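Local coordinates for Iron(III) ABC transporter, periplasmic iron-compound-binding protein (PDB 5GGY) that binds ferric siderophores such as desferal in the periplasm and probably delivers them to an ABC transporter for iron uptake, at residues Ala161-Phe167 and Gln217-Phe223; Thr171-Thr177 and Gly203-Leu209; Ser192-Pro196 and Glu211-Gln217. All blocks are in the same frame, centred on the assembly; numbering follows the deposited sequence.

Contact 1 (Ala161-Phe167 and Gln217-Phe223)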
loop_
_atom_site.group_PDB
_atom_site.type_symbol
_atom_site.label_atom_id
_atom_site.label_comp_id
_atom_site.label_asym_id
_atom_site.label_seq_id
_atom_site.Cartn_x
_atom_site.Cartn_y
_atom_site.Cartn_z
ATOM N N ALA A 161 18.083 -14.618 6.838
ATOM C CA ALA A 161 17.077 -14.578 7.894
ATOM C C ALA A 161 17.460 -13.540 8.944
ATOM O O ALA A 161 18.609 -13.484 9.381
ATOM C CB ALA A 161 16.914 -15.950 8.529
ATOM N N VAL A 162 16.493 -12.718 9.340
ATOM C CA VAL A 162 16.752 -11.621 10.267
ATOM C C VAL A 162 15.822 -11.666 11.475
ATOM O O VAL A 162 14.621 -11.897 11.339
ATOM C CB VAL A 162 16.598 -10.248 9.571
ATOM C CG1 VAL A 162 16.831 -9.110 10.558
ATOM C CG2 VAL A 162 17.555 -10.131 8.398
ATOM N N VAL A 163 16.385 -11.459 12.659
ATOM C CA VAL A 163 15.581 -11.268 13.855
ATOM C C VAL A 163 15.806 -9.854 14.393
ATOM O O VAL A 163 16.934 -9.359 14.434
ATOM C CB VAL A 163 15.902 -12.323 14.945
ATOM C CG1 VAL A 163 17.375 -12.304 15.307
ATOM C CG2 VAL A 163 15.036 -12.109 16.175
ATOM N N THR A 164 14.719 -9.195 14.775
ATOM C CA THR A 164 14.784 -7.827 15.281
ATOM C C THR A 164 14.383 -7.759 16.750
ATOM O O THR A 164 13.481 -8.476 17.186
ATOM C CB THR A 164 13.879 -6.893 14.472
ATOM O OG1 THR A 164 13.594 -5.723 15.248
ATOM C CG2 THR A 164 12.573 -7.596 14.122
ATOM N N LEU A 165 15.042 -6.887 17.507
ATOM C CA LEU A 165 14.734 -6.753 18.927
ATOM C C LEU A 165 15.202 -5.435 19.529
ATOM O O LEU A 165 15.957 -4.685 18.923
ATOM C CB LEU A 165 15.330 -7.935 19.725
ATOM C CG LEU A 165 16.818 -8.310 19.826
ATOM C CD1 LEU A 165 17.448 -8.597 18.468
ATOM C CD2 LEU A 165 17.651 -7.289 20.601
ATOM N N ARG A 166 14.716 -5.168 20.735
ATOM C CA ARG A 166 15.264 -4.132 21.598
ATOM C C ARG A 166 15.706 -4.789 22.902
ATOM O O ARG A 166 15.189 -5.839 23.284
ATOM C CB ARG A 166 14.240 -3.028 21.883
ATOM C CG ARG A 166 13.856 -2.180 20.681
ATOM C CD ARG A 166 12.930 -1.046 21.102
ATOM N NE ARG A 166 12.345 -0.349 19.959
ATOM C CZ ARG A 166 12.825 0.778 19.443
ATOM N NH1 ARG A 166 12.226 1.343 18.402
ATOM N NH2 ARG A 166 13.901 1.343 19.971
ATOM N N PHE A 167 16.663 -4.173 23.584
ATOM C CA PHE A 167 17.129 -4.689 24.863
ATOM C C PHE A 167 16.258 -4.208 26.017
ATOM O O PHE A 167 16.078 -3.010 26.204
ATOM C CB PHE A 167 18.582 -4.277 25.116
ATOM C CG PHE A 167 19.588 -5.063 24.328
ATOM C CD1 PHE A 167 19.956 -6.340 24.717
ATOM C CD2 PHE A 167 20.170 -4.524 23.199
ATOM C CE1 PHE A 167 20.884 -7.062 23.984
ATOM C CE2 PHE A 167 21.095 -5.243 22.468
ATOM C CZ PHE A 167 21.452 -6.512 22.861
ATOM N N GLN A 217 21.349 -18.992 12.414
ATOM C CA GLN A 217 21.007 -18.515 11.085
ATOM C C GLN A 217 21.080 -16.998 10.953
ATOM O O GLN A 217 20.180 -16.277 11.382
ATOM C CB GLN A 217 19.604 -19.003 10.712
ATOM C CG GLN A 217 18.584 -18.853 11.836
ATOM C CD GLN A 217 17.554 -19.961 11.842
ATOM O OE1 GLN A 217 16.988 -20.305 10.805
ATOM N NE2 GLN A 217 17.313 -20.536 13.014
ATOM N N GLY A 218 22.164 -16.516 10.361
ATOM C CA GLY A 218 22.225 -15.138 9.916
ATOM C C GLY A 218 22.322 -14.045 10.962
ATOM O O GLY A 218 23.165 -14.088 11.856
ATOM N N TYR A 219 21.428 -13.069 10.851
ATOM C CA TYR A 219 21.679 -11.740 11.395
ATOM C C TYR A 219 20.760 -11.307 12.536
ATOM O O TYR A 219 19.595 -11.700 12.614
ATOM C CB TYR A 219 21.598 -10.715 10.257
ATOM C CG TYR A 219 22.611 -10.955 9.155
ATOM C CD1 TYR A 219 23.753 -10.171 9.053
ATOM C CD2 TYR A 219 22.430 -11.970 8.222
ATOM C CE1 TYR A 219 24.686 -10.391 8.055
ATOM C CE2 TYR A 219 23.360 -12.199 7.221
ATOM C CZ TYR A 219 24.483 -11.406 7.142
ATOM O OH TYR A 219 25.408 -11.628 6.146
ATOM N N VAL A 220 21.315 -10.477 13.415
ATOM C CA VAL A 220 20.593 -9.920 14.551
ATOM C C VAL A 220 20.682 -8.398 14.551
ATOM O O VAL A 220 21.772 -7.829 14.559
ATOM C CB VAL A 220 21.142 -10.462 15.886
ATOM C CG1 VAL A 220 20.618 -9.644 17.057
ATOM C CG2 VAL A 220 20.790 -11.930 16.041
ATOM N N LEU A 221 19.527 -7.743 14.533
ATOM C CA LEU A 221 19.470 -6.283 14.545
ATOM C C LEU A 221 18.785 -5.773 15.810
ATOM O O LEU A 221 17.705 -6.246 16.167
ATOM C CB LEU A 221 18.734 -5.765 13.304
ATOM C CG LEU A 221 19.359 -6.071 11.940
ATOM C CD1 LEU A 221 18.476 -5.554 10.816
ATOM C CD2 LEU A 221 20.751 -5.472 11.846
ATOM N N TYR A 222 19.411 -4.813 16.486
ATOM C CA TYR A 222 18.806 -4.213 17.672
ATOM C C TYR A 222 18.692 -2.697 17.535
ATOM O O TYR A 222 19.619 -2.030 17.076
ATOM C CB TYR A 222 19.592 -4.584 18.937
ATOM C CG TYR A 222 21.028 -4.104 18.975
ATOM C CD1 TYR A 222 21.360 -2.889 19.567
ATOM C CD2 TYR A 222 22.053 -4.873 18.440
ATOM C CE1 TYR A 222 22.669 -2.451 19.609
ATOM C CE2 TYR A 222 23.366 -4.443 18.479
ATOM C CZ TYR A 222 23.669 -3.231 19.064
ATOM O OH TYR A 222 24.974 -2.798 19.104
ATOM N N PHE A 223 17.545 -2.162 17.943
ATOM C CA PHE A 223 17.243 -0.746 17.758
ATOM C C PHE A 223 17.860 0.146 18.829
ATOM O O PHE A 223 17.804 -0.157 20.020
ATOM C CB PHE A 223 15.727 -0.521 17.731
ATOM C CG PHE A 223 15.040 -1.125 16.541
ATOM C CD1 PHE A 223 15.240 -0.606 15.276
ATOM C CD2 PHE A 223 14.178 -2.196 16.691
ATOM C CE1 PHE A 223 14.606 -1.153 14.182
ATOM C CE2 PHE A 223 13.540 -2.744 15.603
ATOM C CZ PHE A 223 13.754 -2.226 14.345
HETATM O O HOH W 1 15.813 0.824 22.286
HETATM O O HOH W 2 17.707 -2.017 22.350
#
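Tyr-222 sets its CG between its own backbone N and carbonyl carbon (chi1 62°), while Phe-167 turns its CG away from the carbonyl carbon; these two settings bring the CE2 corner of the phenylalanine over one face of the tyrosine. The pair is T-shaped (edge-to-face), with ring centroids 5.4 Å apart and planes at 66°. Phe-167 CE2 lies 3.7 Å from Tyr-222 CG, toward the rim of the ring and not over its middle. Phe-226 stacks on Phe-167, and Tyr-222 OH is hydrogen-bonded to Glu-229 OE2. On the same face of the sheet, Val-163 and Val-220 stand side by side, Val-163 CG1 being 3.5 Å from Val-220 CG2. Leu-165 straddles two neighbours: its CD1 is 3.6 Å from Val-220 CG1, and its CD2 is 3.7 Å from Tyr-222 CB. The backbones are adjacent parallel strands of the mixed sheet in the C-terminal lobe of this bilobal binding protein, inclined at 34°. Five bonds link them, Ala-161 O, Val-163 O and Leu-165 O receiving the N-H groups of Tyr-219, Leu-221 and Phe-223, with Val-163 N and Leu-165 N answering to Tyr-219 O and Leu-221 O. On the opposite face, Val-162 CG1 meets Leu-221 CD1 at 3.9 Å where helix 262-276 packs, Leu-275 on Val-162 and Ile-271 on Leu-221. At the C-terminal ends, Phe-223 CB sits over one face of the Arg-166 guanidinium, 3.4 Å from NH2 of Arg-166. Tyr-176 OH and Ser-257 OG bind NE and NH1 of that group and help fix its rotation. Water 1, in the guanidinium plane, joins Arg-166 NH2 to Phe-223 O; water 2 joins the same carbonyl to Phe-167 N.

Contact 2 (Thr171-Thr177 and Gly203-Leu209)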
loop_
_atom_site.group_PDB
_atom_site.type_symbol
_atom_site.label_atom_id
_atom_site.label_comp_id
_atom_site.label_asym_id
_atom_site.label_seq_id
_atom_site.Cartn_x
_atom_site.Cartn_y
_atom_site.Cartn_z
ATOM N N THR A 171 20.504 -8.512 29.964
ATOM C CA THR A 171 20.269 -9.952 29.930
ATOM C C THR A 171 18.870 -10.340 29.457
ATOM O O THR A 171 18.548 -11.517 29.381
ATOM C CB THR A 171 20.531 -10.590 31.311
ATOM O OG1 THR A 171 19.785 -9.906 32.322
ATOM C CG2 THR A 171 22.013 -10.528 31.645
ATOM N N SER A 172 18.047 -9.353 29.125
ATOM C CA SER A 172 16.693 -9.617 28.645
ATOM C C SER A 172 16.454 -8.913 27.317
ATOM O O SER A 172 17.022 -7.864 27.054
ATOM C CB SER A 172 15.649 -9.167 29.668
ATOM O OG SER A 172 14.415 -9.825 29.463
ATOM N N VAL A 173 15.606 -9.496 26.479
ATOM C CA VAL A 173 15.395 -8.997 25.121
ATOM C C VAL A 173 13.918 -8.989 24.717
ATOM O O VAL A 173 13.166 -9.889 25.071
ATOM C CB VAL A 173 16.221 -9.839 24.110
ATOM C CG1 VAL A 173 15.446 -10.105 22.833
ATOM C CG2 VAL A 173 17.548 -9.162 23.818
ATOM N N PHE A 174 13.512 -7.948 23.992
ATOM C CA PHE A 174 12.174 -7.867 23.414
ATOM C C PHE A 174 12.184 -8.252 21.943
ATOM O O PHE A 174 12.454 -7.422 21.085
ATOM C CB PHE A 174 11.593 -6.457 23.559
ATOM C CG PHE A 174 11.194 -6.101 24.961
ATOM C CD1 PHE A 174 10.279 -6.872 25.656
ATOM C CD2 PHE A 174 11.717 -4.976 25.574
ATOM C CE1 PHE A 174 9.906 -6.539 26.944
ATOM C CE2 PHE A 174 11.346 -4.637 26.858
ATOM C CZ PHE A 174 10.443 -5.418 27.546
ATOM N N LEU A 175 11.891 -9.515 21.657
ATOM C CA LEU A 175 11.812 -9.985 20.277
ATOM C C LEU A 175 10.537 -9.493 19.609
ATOM O O LEU A 175 9.451 -9.601 20.175
ATOM C CB LEU A 175 11.868 -11.513 20.211
ATOM C CG LEU A 175 13.186 -12.187 20.590
ATOM C CD1 LEU A 175 13.065 -13.697 20.451
ATOM C CD2 LEU A 175 14.319 -11.661 19.727
ATOM N N TYR A 176 10.668 -8.958 18.400
ATOM C CA TYR A 176 9.501 -8.470 17.671
ATOM C C TYR A 176 8.776 -9.613 16.971
ATOM O O TYR A 176 9.380 -10.393 16.238
ATOM C CB TYR A 176 9.903 -7.377 16.677
ATOM C CG TYR A 176 10.155 -6.063 17.377
ATOM C CD1 TYR A 176 9.098 -5.228 17.721
ATOM C CD2 TYR A 176 11.439 -5.678 17.731
ATOM C CE1 TYR A 176 9.318 -4.036 18.377
ATOM C CE2 TYR A 176 11.669 -4.487 18.388
ATOM C CZ TYR A 176 10.606 -3.672 18.709
ATOM O OH TYR A 176 10.827 -2.485 19.364
ATOM N N THR A 177 7.472 -9.697 17.215
ATOM C CA THR A 177 6.678 -10.851 16.816
ATOM C C THR A 177 6.003 -10.678 15.455
ATOM O O THR A 177 6.230 -9.691 14.757
ATOM C CB THR A 177 5.599 -11.156 17.870
ATOM O OG1 THR A 177 4.615 -10.115 17.874
ATOM C CG2 THR A 177 6.226 -11.256 19.257
ATOM N N GLY A 203 3.504 -6.176 19.724
ATOM C CA GLY A 203 4.308 -6.965 18.810
ATOM C C GLY A 203 5.644 -7.366 19.409
ATOM O O GLY A 203 6.644 -7.452 18.697
ATOM N N ILE A 204 5.669 -7.609 20.719
ATOM C CA ILE A 204 6.905 -7.980 21.401
ATOM C C ILE A 204 6.714 -9.116 22.404
ATOM O O ILE A 204 5.684 -9.222 23.057
ATOM C CB ILE A 204 7.534 -6.777 22.144
ATOM C CG1 ILE A 204 6.523 -6.137 23.082
ATOM C CG2 ILE A 204 8.079 -5.762 21.162
ATOM C CD1 ILE A 204 7.110 -5.108 24.008
ATOM N N VAL A 205 7.730 -9.962 22.524
ATOM C CA VAL A 205 7.774 -10.966 23.577
ATOM C C VAL A 205 9.146 -10.903 24.246
ATOM O O VAL A 205 10.167 -10.709 23.582
ATOM C CB VAL A 205 7.489 -12.390 23.041
ATOM C CG1 VAL A 205 8.540 -12.826 22.027
ATOM C CG2 VAL A 205 7.398 -13.387 24.195
ATOM N N GLN A 206 9.168 -11.041 25.566
ATOM C CA GLN A 206 10.410 -10.891 26.309
ATOM C C GLN A 206 11.146 -12.218 26.452
ATOM O O GLN A 206 10.569 -13.225 26.869
ATOM C CB GLN A 206 10.144 -10.285 27.686
ATOM C CG GLN A 206 11.407 -9.876 28.417
ATOM C CD GLN A 206 11.125 -9.104 29.687
ATOM O OE1 GLN A 206 9.979 -8.763 29.978
ATOM N NE2 GLN A 206 12.173 -8.822 30.451
ATOM N N LYS A 207 12.428 -12.206 26.101
ATOM C CA LYS A 207 13.262 -13.399 26.166
ATOM C C LYS A 207 14.552 -13.151 26.937
ATOM O O LYS A 207 15.054 -12.027 26.980
ATOM C CB LYS A 207 13.603 -13.892 24.758
ATOM C CG LYS A 207 12.416 -14.383 23.954
ATOM C CD LYS A 207 11.779 -15.596 24.606
ATOM C CE LYS A 207 10.657 -16.161 23.752
ATOM N NZ LYS A 207 9.981 -17.302 24.431
ATOM N N ARG A 208 15.080 -14.207 27.547
ATOM C CA ARG A 208 16.424 -14.172 28.107
ATOM C C ARG A 208 17.410 -13.972 26.963
ATOM O O ARG A 208 17.176 -14.455 25.854
ATOM C CB ARG A 208 16.739 -15.462 28.867
ATOM C CG ARG A 208 15.727 -15.831 29.942
ATOM C CD ARG A 208 16.089 -17.160 30.592
ATOM N NE ARG A 208 16.242 -18.225 29.604
ATOM C CZ ARG A 208 15.281 -19.077 29.264
ATOM N NH1 ARG A 208 14.088 -18.999 29.839
ATOM N NH2 ARG A 208 15.513 -20.012 28.353
ATOM N N LEU A 209 18.502 -13.258 27.221
ATOM C CA LEU A 209 19.483 -12.986 26.174
ATOM C C LEU A 209 20.088 -14.276 25.630
ATOM O O LEU A 209 20.383 -14.377 24.439
ATOM C CB LEU A 209 20.591 -12.068 26.693
ATOM C CG LEU A 209 21.692 -11.721 25.687
ATOM C CD1 LEU A 209 21.113 -10.989 24.480
ATOM C CD2 LEU A 209 22.807 -10.908 26.334
#
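Ile-204 fits between Phe-174 and Tyr-176 in an antiparallel strand pair, where 204-208 lies against 172-176 as an edge strand of the mixed sheet within this chain. Its two branches meet different rings. Ile-204 CD1 rests over one face of the Phe-174 ring, 4.0 Å from CD1 of Phe-174, while its CG2 branch runs alongside the tyrosine, 3.5 Å from Tyr-176 CE1. Tyr-176 OH reaches beyond the pair to Arg-166. Next along this face, Gln-206 lies off the same CD1-CE1 side of the Phe-174 ring, its CB across the ring plane from the isoleucine and 3.8 Å from Phe-174 CE1, with the amide and ring planes steeply inclined. The glutamine stretches straight outward, CG opposite the backbone N (chi1 -170°), which carries NE2 to Ser-172 OG. That bond is 2.6 Å from Gln-206 NE2 to Ser-172 OG, with the hydroxyl oxygen almost exactly in the amide plane. The reverse face is filled by aliphatic groups. Lys-207 CG meets Leu-175 CD1 at 3.6 Å, the two chains crossing at about a right angle; beyond CG the lysine bends at chi2 and its end leads away. Val-205 CG1 touches both Leu-175 CB and Thr-177 CG2, the latter 3.9 Å from Val-205 CG1. Beneath the side chains, Val-173 with Lys-207 and Leu-175 with Val-205 form hydrogen-bonded pairs, each through two N-H...O bonds. Past the last strand pair, Leu-209 CD1 meets Val-173 CG2, and Leu-209 N bonds Thr-171 O at 2.8 Å, approaching from 48° above the carbonyl plane.

Contact 3 (Ser192-Pro196 and Glu211-Gln217)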
loop_
_atom_site.group_PDB
_atom_site.type_symbol
_atom_site.label_atom_id
_atom_site.label_comp_id
_atom_site.label_asym_id
_atom_site.label_seq_id
_atom_site.Cartn_x
_atom_site.Cartn_y
_atom_site.Cartn_z
ATOM N N SER A 192 13.471 -12.985 5.637
ATOM C CA SER A 192 12.774 -13.996 6.423
ATOM C C SER A 192 13.126 -13.857 7.902
ATOM O O SER A 192 14.077 -13.161 8.258
ATOM C CB SER A 192 13.111 -15.401 5.915
ATOM O OG SER A 192 14.506 -15.561 5.727
ATOM N N SER A 193 12.356 -14.516 8.760
ATOM C CA SER A 193 12.556 -14.415 10.202
ATOM C C SER A 193 13.496 -15.499 10.716
ATOM O O SER A 193 13.316 -16.678 10.419
ATOM C CB SER A 193 11.214 -14.498 10.930
ATOM O OG SER A 193 10.285 -13.570 10.393
ATOM N N ALA A 194 14.496 -15.093 11.492
ATOM C CA ALA A 194 15.455 -16.036 12.057
ATOM C C ALA A 194 14.873 -16.714 13.290
ATOM O O ALA A 194 15.187 -17.869 13.581
ATOM C CB ALA A 194 16.758 -15.333 12.403
ATOM N N LEU A 195 14.026 -15.988 14.013
ATOM C CA LEU A 195 13.418 -16.504 15.232
ATOM C C LEU A 195 11.966 -16.049 15.335
ATOM O O LEU A 195 11.647 -15.170 16.139
ATOM C CB LEU A 195 14.213 -16.047 16.457
ATOM C CG LEU A 195 14.256 -16.995 17.658
ATOM C CD1 LEU A 195 14.824 -18.346 17.254
ATOM C CD2 LEU A 195 15.079 -16.382 18.780
ATOM N N PRO A 196 11.084 -16.651 14.520
ATOM C CA PRO A 196 9.673 -16.254 14.417
ATOM C C PRO A 196 8.924 -16.388 15.739
ATOM O O PRO A 196 9.146 -17.343 16.484
ATOM C CB PRO A 196 9.111 -17.221 13.368
ATOM C CG PRO A 196 10.026 -18.397 13.403
ATOM C CD PRO A 196 11.383 -17.835 13.696
ATOM N N GLU A 211 18.737 -16.932 24.937
ATOM C CA GLU A 211 17.863 -17.566 23.952
ATOM C C GLU A 211 18.282 -17.240 22.525
ATOM O O GLU A 211 17.910 -17.946 21.590
ATOM C CB GLU A 211 16.406 -17.148 24.166
ATOM C CG GLU A 211 15.701 -17.883 25.296
ATOM C CD GLU A 211 15.490 -19.359 24.998
ATOM O OE1 GLU A 211 15.472 -19.739 23.807
ATOM O OE2 GLU A 211 15.339 -20.141 25.960
ATOM N N LEU A 212 19.057 -16.171 22.361
ATOM C CA LEU A 212 19.528 -15.771 21.039
ATOM C C LEU A 212 20.598 -16.719 20.504
ATOM O O LEU A 212 21.032 -16.591 19.361
ATOM C CB LEU A 212 20.069 -14.339 21.069
ATOM C CG LEU A 212 19.050 -13.229 21.330
ATOM C CD1 LEU A 212 19.664 -11.874 21.024
ATOM C CD2 LEU A 212 17.795 -13.450 20.506
ATOM N N GLN A 213 21.023 -17.668 21.333
ATOM C CA GLN A 213 21.948 -18.706 20.891
ATOM C C GLN A 213 21.328 -19.548 19.782
ATOM O O GLN A 213 22.034 -20.087 18.931
ATOM C CB GLN A 213 22.361 -19.609 22.053
ATOM C CG GLN A 213 23.479 -19.060 22.915
ATOM C CD GLN A 213 23.873 -20.024 24.016
ATOM O OE1 GLN A 213 25.010 -20.493 24.073
ATOM N NE2 GLN A 213 22.927 -20.331 24.897
ATOM N N HIS A 214 20.001 -19.646 19.790
ATOM C CA HIS A 214 19.282 -20.410 18.776
ATOM C C HIS A 214 19.318 -19.734 17.409
ATOM O O HIS A 214 18.793 -20.269 16.434
ATOM C CB HIS A 214 17.831 -20.631 19.205
ATOM C CG HIS A 214 17.645 -21.800 20.120
ATOM N ND1 HIS A 214 16.881 -21.734 21.269
ATOM C CD2 HIS A 214 18.114 -23.067 20.060
ATOM C CE1 HIS A 214 16.894 -22.905 21.874
ATOM N NE2 HIS A 214 17.638 -23.735 21.159
ATOM N N VAL A 215 19.934 -18.559 17.339
ATOM C CA VAL A 215 20.082 -17.863 16.070
ATOM C C VAL A 215 21.442 -18.174 15.447
ATOM O O VAL A 215 22.333 -17.324 15.399
ATOM C CB VAL A 215 19.917 -16.340 16.233
ATOM C CG1 VAL A 215 19.764 -15.675 14.871
ATOM C CG2 VAL A 215 18.709 -16.032 17.106
ATOM N N GLU A 216 21.595 -19.415 14.995
ATOM C CA GLU A 216 22.742 -19.807 14.190
ATOM C C GLU A 216 22.602 -19.159 12.822
ATOM O O GLU A 216 23.584 -18.807 12.169
ATOM C CB GLU A 216 22.821 -21.329 14.056
ATOM C CG GLU A 216 22.869 -22.076 15.381
ATOM C CD GLU A 216 24.268 -22.150 15.957
ATOM O OE1 GLU A 216 25.222 -22.344 15.174
ATOM O OE2 GLU A 216 24.418 -22.013 17.189
ATOM N N GLN A 217 21.349 -18.992 12.414
ATOM C CA GLN A 217 21.007 -18.515 11.085
ATOM C C GLN A 217 21.080 -16.998 10.953
ATOM O O GLN A 217 20.180 -16.277 11.382
ATOM C CB GLN A 217 19.604 -19.003 10.712
ATOM C CG GLN A 217 18.584 -18.853 11.836
ATOM C CD GLN A 217 17.554 -19.961 11.842
ATOM O OE1 GLN A 217 16.988 -20.305 10.805
ATOM N NE2 GLN A 217 17.313 -20.536 13.014
HETATM O O HOH W 3 14.845 -19.482 9.809
#
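Ala-194 and Gln-217 bring their backbones closest together, CA to CA 6.2 Å, with no strand pairing between the segments. In the C-terminal lobe, the loop leaving the short strand 192-193 packs here against the 3-10 segment 211-214 and the connection to strand 219-223. Within the second segment, His-214 N bonds to Glu-211 O and Val-215 N to Leu-212 O, the three-residue spacing of a 3-10 turn. Val-215 meets both residues of the loop. Turned with CG1 trans to N (chi1 -167°), it spreads its methyls over two neighbours: CG1 of Val-215 is 3.9 Å from Ala-194 CB, and CG2 of Val-215 is 4.0 Å from Leu-195 CD2. Leu-195 comes in at a slant, its far end leaning toward the 3-10 segment. Its CD2 lies 4.4 Å from Leu-212 CD2 and also approaches the carbonyl oxygen of Glu-211, while CD1 of Leu-195 is 4.3 Å from His-214 CB. Other parts of the lobe complete this packing: Phe-243 of helix 242-245 touches Leu-212 and Val-215, and Leu-175 of strand 172-176 touches both Leu-195 and Leu-212. The contact joins the loop after strand 192-193 to the connection between strands 204-208 and 219-223. Nearer the surface, Gln-217 is poorly ordered, its CG modelled 4.0 Å from Ala-194 CB. Beyond a bend at chi2, Gln-217 NE2 comes 3.5 Å from Ala-194 O, but at an angle too poor for a hydrogen bond. Water 3 may bridge Gln-217 OE1 and Ser-193 O, though the poor order of the glutamine leaves this tentative. The methyl of Ala-194 points toward this segment, its CB 3.7 Å from the backbone oxygen Gln-217 O.

Overall arrangement
From the N-terminal side, strand 161-167 comes first and turns back through strand 172-176, its antiparallel neighbour in the sheet. The chain then passes through helix 181-188 and the short strand 192-193, parallel to 161-167, before strand 204-208 returns to 172-176 and closes the loop of contact 2. The 3-10 segment 211-214 and its following loop close the loop of contact 3 against 192-196, and strand 219-223 finally closes contact 1. Contacts 2 and 3 both nest inside the loop of contact 1 and cross each other. In the sheet, 161-167 has 219-223 on one side and 172-176 and 192-193 on the other.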